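Local structure of fimbrin (Schizosaccharomyces pombe, 1RT8) at residues 42-47 with 51-56; 315-320 with 356-361. The protein binds and crosslinks actin filaments through calponin-homology domains, and takes part in cell polarity, cytokinesis, mating and spore formation. One frame throughout, in Å; residues are numbered along the deposited sequence.

Contact 1. Residues 42-47 with 51-56; sequences FEFFDQ and GLILSK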
ATOM      1  N   PHE A  42     -11.600   7.139 -24.475  1.00 59.23           N
ATOM      2  CA  PHE A  42     -10.219   7.338 -24.008  1.00 59.32           C
ATOM      3  C   PHE A  42     -10.224   8.512 -23.027  1.00 57.24           C
ATOM      4  O   PHE A  42      -9.434   8.541 -22.089  1.00 58.13           O
ATOM      5  CB  PHE A  42      -9.283   7.644 -25.210  1.00 61.43           C
ATOM      6  CG  PHE A  42      -7.786   7.697 -24.866  1.00 63.64           C
ATOM      7  CD1 PHE A  42      -6.853   6.926 -25.594  1.00 63.82           C
ATOM      8  CD2 PHE A  42      -7.306   8.506 -23.838  1.00 64.37           C
ATOM      9  CE1 PHE A  42      -5.474   6.966 -25.280  1.00 63.98           C
ATOM     10  CE2 PHE A  42      -5.919   8.549 -23.519  1.00 64.67           C
ATOM     11  CZ  PHE A  42      -5.011   7.780 -24.243  1.00 62.97           C
ATOM     12  N   GLU A  43     -11.131   9.464 -23.247  1.00 54.53           N
ATOM     13  CA  GLU A  43     -11.265  10.651 -22.401  1.00 51.86           C
ATOM     14  C   GLU A  43     -10.552  10.541 -21.066  1.00 49.26           C
ATOM     15  O   GLU A  43      -9.688  11.350 -20.737  1.00 48.78           O
ATOM     16  CB  GLU A  43     -12.741  10.942 -22.132  1.00 54.79           C
ATOM     17  CG  GLU A  43     -13.486  11.496 -23.312  1.00 59.06           C
ATOM     18  CD  GLU A  43     -13.002  12.873 -23.691  1.00 61.75           C
ATOM     19  OE1 GLU A  43     -11.841  12.994 -24.140  1.00 64.02           O
ATOM     20  OE2 GLU A  43     -13.785  13.835 -23.535  1.00 62.19           O
ATOM     21  N   PHE A  44     -10.938   9.529 -20.302  1.00 45.37           N
ATOM     22  CA  PHE A  44     -10.377   9.280 -18.987  1.00 42.65           C
ATOM     23  C   PHE A  44      -8.853   9.224 -18.908  1.00 41.90           C
ATOM     24  O   PHE A  44      -8.251   9.876 -18.055  1.00 42.40           O
ATOM     25  CB  PHE A  44     -10.937   7.973 -18.435  1.00 40.83           C
ATOM     26  CG  PHE A  44     -10.334   7.569 -17.131  1.00 39.33           C
ATOM     27  CD1 PHE A  44     -10.571   8.316 -15.982  1.00 38.98           C
ATOM     28  CD2 PHE A  44      -9.512   6.450 -17.047  1.00 38.71           C
ATOM     29  CE1 PHE A  44      -9.998   7.955 -14.767  1.00 37.54           C
ATOM     30  CE2 PHE A  44      -8.934   6.079 -15.837  1.00 35.67           C
ATOM     31  CZ  PHE A  44      -9.178   6.833 -14.694  1.00 38.42           C
ATOM     32  N   PHE A  45      -8.227   8.440 -19.777  1.00 40.64           N
ATOM     33  CA  PHE A  45      -6.778   8.303 -19.729  1.00 41.52           C
ATOM     34  C   PHE A  45      -6.044   9.598 -20.045  1.00 42.39           C
ATOM     35  O   PHE A  45      -4.954   9.841 -19.517  1.00 43.73           O
ATOM     36  CB  PHE A  45      -6.332   7.164 -20.650  1.00 40.39           C
ATOM     37  CG  PHE A  45      -6.968   5.847 -20.312  1.00 37.98           C
ATOM     38  CD1 PHE A  45      -8.055   5.374 -21.040  1.00 38.91           C
ATOM     39  CD2 PHE A  45      -6.510   5.102 -19.231  1.00 38.87           C
ATOM     40  CE1 PHE A  45      -8.677   4.176 -20.695  1.00 37.45           C
ATOM     41  CE2 PHE A  45      -7.123   3.909 -18.877  1.00 36.39           C
ATOM     42  CZ  PHE A  45      -8.210   3.444 -19.612  1.00 38.12           C
ATOM     43  N   ASP A  46      -6.638  10.435 -20.890  1.00 42.23           N
ATOM     44  CA  ASP A  46      -6.025  11.715 -21.215  1.00 42.00           C
ATOM     45  C   ASP A  46      -6.174  12.610 -19.996  1.00 40.73           C
ATOM     46  O   ASP A  46      -5.289  13.410 -19.685  1.00 41.23           O
ATOM     47  CB  ASP A  46      -6.710  12.372 -22.410  1.00 44.14           C
ATOM     48  CG  ASP A  46      -6.350  11.714 -23.720  1.00 47.88           C
ATOM     49  OD1 ASP A  46      -5.138  11.564 -23.998  1.00 49.36           O
ATOM     50  OD2 ASP A  46      -7.277  11.354 -24.476  1.00 49.28           O
ATOM     51  N   GLN A  47      -7.300  12.464 -19.310  1.00 38.82           N
ATOM     52  CA  GLN A  47      -7.574  13.245 -18.115  1.00 38.46           C
ATOM     53  C   GLN A  47      -6.673  12.823 -16.953  1.00 36.76           C
ATOM     54  O   GLN A  47      -6.579  13.535 -15.954  1.00 36.55           O
ATOM     55  CB  GLN A  47      -9.039  13.085 -17.701  1.00 40.63           C
ATOM     56  CG  GLN A  47     -10.029  13.748 -18.639  1.00 44.93           C
ATOM     57  CD  GLN A  47      -9.782  15.236 -18.762  1.00 47.23           C
ATOM     58  OE1 GLN A  47      -9.601  15.926 -17.761  1.00 48.69           O
ATOM     59  NE2 GLN A  47      -9.777  15.741 -19.991  1.00 50.49           N
ATOM     60  N   GLY A  51      -1.617  13.739 -13.481  1.00 26.64           N
ATOM     61  CA  GLY A  51      -1.572  13.212 -12.127  1.00 26.32           C
ATOM     62  C   GLY A  51      -2.550  13.694 -11.063  1.00 28.15           C
ATOM     63  O   GLY A  51      -2.579  13.132  -9.966  1.00 29.42           O
ATOM     64  N   LEU A  52      -3.351  14.713 -11.350  1.00 27.00           N
ATOM     65  CA  LEU A  52      -4.296  15.224 -10.350  1.00 28.07           C
ATOM     66  C   LEU A  52      -5.394  14.230  -9.962  1.00 24.85           C
ATOM     67  O   LEU A  52      -5.630  13.986  -8.775  1.00 25.32           O
ATOM     68  CB  LEU A  52      -4.919  16.545 -10.836  1.00 27.78           C
ATOM     69  CG  LEU A  52      -3.913  17.702 -10.886  1.00 29.88           C
ATOM     70  CD1 LEU A  52      -4.555  18.935 -11.507  1.00 33.74           C
ATOM     71  CD2 LEU A  52      -3.421  18.005  -9.488  1.00 31.44           C
ATOM     72  N   ILE A  53      -6.063  13.662 -10.958  1.00 24.44           N
ATOM     73  CA  ILE A  53      -7.122  12.690 -10.713  1.00 25.50           C
ATOM     74  C   ILE A  53      -6.600  11.512  -9.905  1.00 27.55           C
ATOM     75  O   ILE A  53      -7.235  11.090  -8.933  1.00 27.83           O
ATOM     76  CB  ILE A  53      -7.701  12.162 -12.033  1.00 24.82           C
ATOM     77  CG1 ILE A  53      -8.490  13.279 -12.725  1.00 27.02           C
ATOM     78  CG2 ILE A  53      -8.575  10.951 -11.776  1.00 24.65           C
ATOM     79  CD1 ILE A  53      -9.096  12.871 -14.045  1.00 29.20           C
ATOM     80  N   LEU A  54      -5.446  10.980 -10.303  1.00 25.51           N
ATOM     81  CA  LEU A  54      -4.865   9.846  -9.585  1.00 25.76           C
ATOM     82  C   LEU A  54      -4.492  10.206  -8.154  1.00 23.77           C
ATOM     83  O   LEU A  54      -4.715   9.416  -7.239  1.00 24.25           O
ATOM     84  CB  LEU A  54      -3.639   9.315 -10.335  1.00 24.45           C
ATOM     85  CG  LEU A  54      -4.015   8.622 -11.645  1.00 24.06           C
ATOM     86  CD1 LEU A  54      -2.758   8.257 -12.433  1.00 24.57           C
ATOM     87  CD2 LEU A  54      -4.847   7.390 -11.329  1.00 22.83           C
ATOM     88  N   SER A  55      -3.923  11.396  -7.958  1.00 26.05           N
ATOM     89  CA  SER A  55      -3.542  11.847  -6.621  1.00 25.97           C
ATOM     90  C   SER A  55      -4.787  11.928  -5.746  1.00 26.44           C
ATOM     91  O   SER A  55      -4.750  11.575  -4.563  1.00 25.24           O
ATOM     92  CB  SER A  55      -2.864  13.227  -6.677  1.00 27.04           C
ATOM     93  OG  SER A  55      -1.569  13.147  -7.247  1.00 28.19           O
ATOM     94  N   LYS A  56      -5.882  12.407  -6.334  1.00 26.89           N
ATOM     95  CA  LYS A  56      -7.152  12.515  -5.619  1.00 27.05           C
ATOM     96  C   LYS A  56      -7.675  11.116  -5.265  1.00 25.64           C
ATOM     97  O   LYS A  56      -8.149  10.880  -4.152  1.00 27.16           O
ATOM     98  CB  LYS A  56      -8.187  13.252  -6.481  1.00 29.15           C
ATOM     99  CG  LYS A  56      -7.895  14.729  -6.718  1.00 30.92           C
ATOM    100  CD  LYS A  56      -8.135  15.548  -5.465  1.00 32.78           C
ATOM    101  CE  LYS A  56      -8.019  17.056  -5.751  1.00 34.53           C
ATOM    102  NZ  LYS A  56      -8.435  17.849  -4.556  1.00 32.96           N
TER
HETATM  103  O   HOH W   1      -5.100  13.874 -13.944  1.00 28.94           O

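Contact 2. Residues 315-320 with 356-361; sequences ILLQAY and VDLGKN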
ATOM      1  N   ILE A 315      11.630 -15.773   3.148  1.00 24.30           N
ATOM      2  CA  ILE A 315      11.451 -14.373   2.784  1.00 25.42           C
ATOM      3  C   ILE A 315      12.786 -13.643   2.824  1.00 26.10           C
ATOM      4  O   ILE A 315      13.130 -12.920   1.892  1.00 26.42           O
ATOM      5  CB  ILE A 315      10.463 -13.670   3.747  1.00 26.69           C
ATOM      6  CG1 ILE A 315       9.063 -14.264   3.576  1.00 25.94           C
ATOM      7  CG2 ILE A 315      10.469 -12.155   3.510  1.00 28.72           C
ATOM      8  CD1 ILE A 315       8.474 -14.116   2.202  1.00 25.21           C
ATOM      9  N   LEU A 316      13.541 -13.834   3.903  1.00 25.34           N
ATOM     10  CA  LEU A 316      14.842 -13.188   4.040  1.00 25.98           C
ATOM     11  C   LEU A 316      15.802 -13.610   2.923  1.00 27.24           C
ATOM     12  O   LEU A 316      16.503 -12.775   2.338  1.00 26.84           O
ATOM     13  CB  LEU A 316      15.452 -13.512   5.412  1.00 24.52           C
ATOM     14  CG  LEU A 316      14.775 -12.809   6.607  1.00 24.74           C
ATOM     15  CD1 LEU A 316      15.266 -13.381   7.923  1.00 21.55           C
ATOM     16  CD2 LEU A 316      15.074 -11.324   6.544  1.00 24.89           C
ATOM     17  N   LEU A 317      15.827 -14.907   2.626  1.00 26.50           N
ATOM     18  CA  LEU A 317      16.702 -15.419   1.589  1.00 25.32           C
ATOM     19  C   LEU A 317      16.343 -14.821   0.231  1.00 24.66           C
ATOM     20  O   LEU A 317      17.228 -14.500  -0.559  1.00 24.00           O
ATOM     21  CB  LEU A 317      16.648 -16.947   1.563  1.00 24.15           C
ATOM     22  CG  LEU A 317      17.294 -17.572   2.809  1.00 26.15           C
ATOM     23  CD1 LEU A 317      17.102 -19.081   2.820  1.00 27.27           C
ATOM     24  CD2 LEU A 317      18.771 -17.219   2.847  1.00 25.75           C
ATOM     25  N   GLN A 318      15.055 -14.654  -0.038  1.00 24.75           N
ATOM     26  CA  GLN A 318      14.638 -14.057  -1.304  1.00 26.01           C
ATOM     27  C   GLN A 318      15.135 -12.617  -1.388  1.00 27.78           C
ATOM     28  O   GLN A 318      15.622 -12.187  -2.432  1.00 27.49           O
ATOM     29  CB  GLN A 318      13.123 -14.068  -1.446  1.00 25.83           C
ATOM     30  CG  GLN A 318      12.527 -15.436  -1.711  1.00 27.11           C
ATOM     31  CD  GLN A 318      11.014 -15.392  -1.701  1.00 27.35           C
ATOM     32  OE1 GLN A 318      10.394 -14.664  -2.478  1.00 29.00           O
ATOM     33  NE2 GLN A 318      10.408 -16.168  -0.813  1.00 28.34           N
ATOM     34  N   ALA A 319      15.011 -11.884  -0.282  1.00 26.79           N
ATOM     35  CA  ALA A 319      15.442 -10.493  -0.214  1.00 27.12           C
ATOM     36  C   ALA A 319      16.913 -10.374  -0.593  1.00 28.02           C
ATOM     37  O   ALA A 319      17.273  -9.522  -1.413  1.00 27.18           O
ATOM     38  CB  ALA A 319      15.211  -9.929   1.198  1.00 27.05           C
ATOM     39  N   TYR A 320      17.758 -11.226  -0.004  1.00 26.26           N
ATOM     40  CA  TYR A 320      19.191 -11.209  -0.309  1.00 29.93           C
ATOM     41  C   TYR A 320      19.432 -11.318  -1.806  1.00 30.70           C
ATOM     42  O   TYR A 320      20.273 -10.617  -2.347  1.00 31.63           O
ATOM     43  CB  TYR A 320      19.938 -12.369   0.362  1.00 28.01           C
ATOM     44  CG  TYR A 320      20.321 -12.142   1.807  1.00 30.16           C
ATOM     45  CD1 TYR A 320      19.684 -12.849   2.831  1.00 28.79           C
ATOM     46  CD2 TYR A 320      21.305 -11.206   2.158  1.00 28.75           C
ATOM     47  CE1 TYR A 320      20.012 -12.633   4.167  1.00 28.89           C
ATOM     48  CE2 TYR A 320      21.638 -10.985   3.508  1.00 29.26           C
ATOM     49  CZ  TYR A 320      20.982 -11.706   4.499  1.00 26.31           C
ATOM     50  OH  TYR A 320      21.273 -11.511   5.821  1.00 23.35           O
ATOM     51  N   VAL A 356      21.471 -15.561   8.210  1.00 29.03           N
ATOM     52  CA  VAL A 356      22.321 -14.772   9.101  1.00 29.07           C
ATOM     53  C   VAL A 356      23.767 -14.723   8.609  1.00 29.55           C
ATOM     54  O   VAL A 356      24.397 -13.664   8.633  1.00 28.53           O
ATOM     55  CB  VAL A 356      22.255 -15.327  10.543  1.00 27.61           C
ATOM     56  CG1 VAL A 356      23.353 -14.722  11.410  1.00 28.53           C
ATOM     57  CG2 VAL A 356      20.885 -14.984  11.144  1.00 27.29           C
ATOM     58  N   ASP A 357      24.284 -15.859   8.143  1.00 29.82           N
ATOM     59  CA  ASP A 357      25.652 -15.911   7.635  1.00 28.43           C
ATOM     60  C   ASP A 357      25.822 -15.068   6.367  1.00 29.52           C
ATOM     61  O   ASP A 357      26.848 -14.410   6.186  1.00 30.67           O
ATOM     62  CB  ASP A 357      26.068 -17.355   7.358  1.00 30.39           C
ATOM     63  CG  ASP A 357      26.470 -18.097   8.618  1.00 30.19           C
ATOM     64  OD1 ASP A 357      26.696 -17.444   9.655  1.00 29.91           O
ATOM     65  OD2 ASP A 357      26.576 -19.338   8.571  1.00 35.90           O
ATOM     66  N   LEU A 358      24.831 -15.092   5.484  1.00 28.80           N
ATOM     67  CA  LEU A 358      24.907 -14.286   4.267  1.00 29.74           C
ATOM     68  C   LEU A 358      24.966 -12.816   4.648  1.00 30.01           C
ATOM     69  O   LEU A 358      25.516 -11.996   3.916  1.00 28.63           O
ATOM     70  CB  LEU A 358      23.697 -14.535   3.375  1.00 29.56           C
ATOM     71  CG  LEU A 358      23.720 -15.852   2.604  1.00 30.04           C
ATOM     72  CD1 LEU A 358      22.382 -16.068   1.932  1.00 27.04           C
ATOM     73  CD2 LEU A 358      24.859 -15.824   1.575  1.00 30.03           C
ATOM     74  N   GLY A 359      24.385 -12.494   5.803  1.00 29.66           N
ATOM     75  CA  GLY A 359      24.394 -11.130   6.293  1.00 28.27           C
ATOM     76  C   GLY A 359      25.768 -10.802   6.836  1.00 29.56           C
ATOM     77  O   GLY A 359      26.306  -9.720   6.595  1.00 27.35           O
ATOM     78  N   LYS A 360      26.349 -11.746   7.571  1.00 29.52           N
ATOM     79  CA  LYS A 360      27.672 -11.535   8.126  1.00 30.91           C
ATOM     80  C   LYS A 360      28.674 -11.380   6.983  1.00 30.50           C
ATOM     81  O   LYS A 360      29.537 -10.509   7.028  1.00 30.72           O
ATOM     82  CB  LYS A 360      28.053 -12.706   9.042  1.00 31.58           C
ATOM     83  CG  LYS A 360      27.209 -12.762  10.312  1.00 29.77           C
ATOM     84  CD  LYS A 360      27.655 -13.862  11.257  1.00 31.76           C
ATOM     85  CE  LYS A 360      26.946 -13.758  12.612  1.00 29.51           C
ATOM     86  NZ  LYS A 360      27.392 -14.827  13.563  1.00 30.57           N
ATOM     87  N   ASN A 361      28.546 -12.210   5.952  1.00 30.86           N
ATOM     88  CA  ASN A 361      29.448 -12.125   4.804  1.00 33.45           C
ATOM     89  C   ASN A 361      29.378 -10.753   4.152  1.00 35.37           C
ATOM     90  O   ASN A 361      30.393 -10.220   3.693  1.00 34.28           O
ATOM     91  CB  ASN A 361      29.104 -13.175   3.747  1.00 35.66           C
ATOM     92  CG  ASN A 361      29.452 -14.576   4.187  1.00 36.80           C
ATOM     93  OD1 ASN A 361      30.379 -14.774   4.965  1.00 39.60           O
ATOM     94  ND2 ASN A 361      28.715 -15.561   3.680  1.00 38.78           N
TER

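Contact 1. Residues 42-47 with 51-56
Q47 and I53 bring the two backbones closest, with their CA atoms 7.4 Å apart, where the short helix 43-47 meets the first turn of helix 52-61. I53 makes the contact. Its CB points toward the other segment, and its two branches go to different partners. The CG1 branch is extended at chi2 (179°), which carries CD1 out to Q47. There CD1 lies 3.2 Å from the backbone O of Q47 and 3.7 Å from Q47 CB. The second branch, CG2, is anti to the backbone N and meets the F44 ring obliquely, with F44 CE1 4.5 Å from I53 CG2. Q47 touches I53 with CB. Q47 OE1 is hydrogen-bonded to R34. A water joins the backbones. It donates to Q47 O at 2.5 Å, a short distance whose exact length is doubtful, and accepts from I53 N at 3.1 Å. The water thus links the carbonyl of Q47 to the I53 amide in the first turn of helix 52-61. G51 is the N-cap of helix 52-61. Its O accepts from S55 N and from S55 OG (2.9 Å), which come from opposite faces of the carbonyl plane. The contact belongs to the first calponin-homology domain. F44 packs on I18 and I21 of helix 11-25 and V124 of helix 117-131, I53 packs on L25 of helix 11-25, and L54 rests on V92 of helix 82-99.

Contact 2. Residues 315-320 with 356-361
The ring of Y320 lies beneath the side chain of L358. L358 CB sits over the centre of one ring face, 4.0 Å from the centroid. It is only 8° off the ring normal, so the leucine meets the ring from above and not at its rim. This is a CH-pi contact. The nearest ring atom to L358 CB is Y320 CZ, at 4.1 Å. The CB of Y320 points toward 356-361, with CG anti to the carbonyl carbon, and the ring continues to the backbone of G359. Its OH comes to 3.2 Å from G359 CA. The OH also lies near G359 N, but the angle is too poor for a hydrogen bond. It makes a weak hydrogen bond to A355 O instead, one turn earlier on the same helix. G359 has no side chain to stand in the way of the hydroxyl. These are two helices of the third calponin-homology domain, within the second actin-binding region. The short segments run roughly parallel, with an angle of 31° between their directions and a closest axis approach of 10.7 Å. A second apolar touch lies beside the ring. L317 and L358 cross at about a right angle, and L317 CD2 meets L358 CD1 at 3.9 Å. L358 is extended at chi2 (171°), which carries CD1 across the ring face toward its rim, where it meets L317. L317 also packs on Y354 and A355 of helix 345-361 and on W330 and V333 of the loop. M389 of helix 379-397 touches both A319 and Y320.

In the fold
Contact 1 lies in the first calponin-homology domain and contact 2 in the third. The first belongs to actin-binding region 1, the second to actin-binding region 2. They follow one another along the chain and sit on opposite sides of its centre. Their centres are 41 Å apart and their nearest atoms about 28 Å, so they do not touch. Both are buried, and each lies between helices of its own domain. They differ in sequence separation: contact 1 joins segments with three residues between them, while contact 2 joins segments with 35 residues between them.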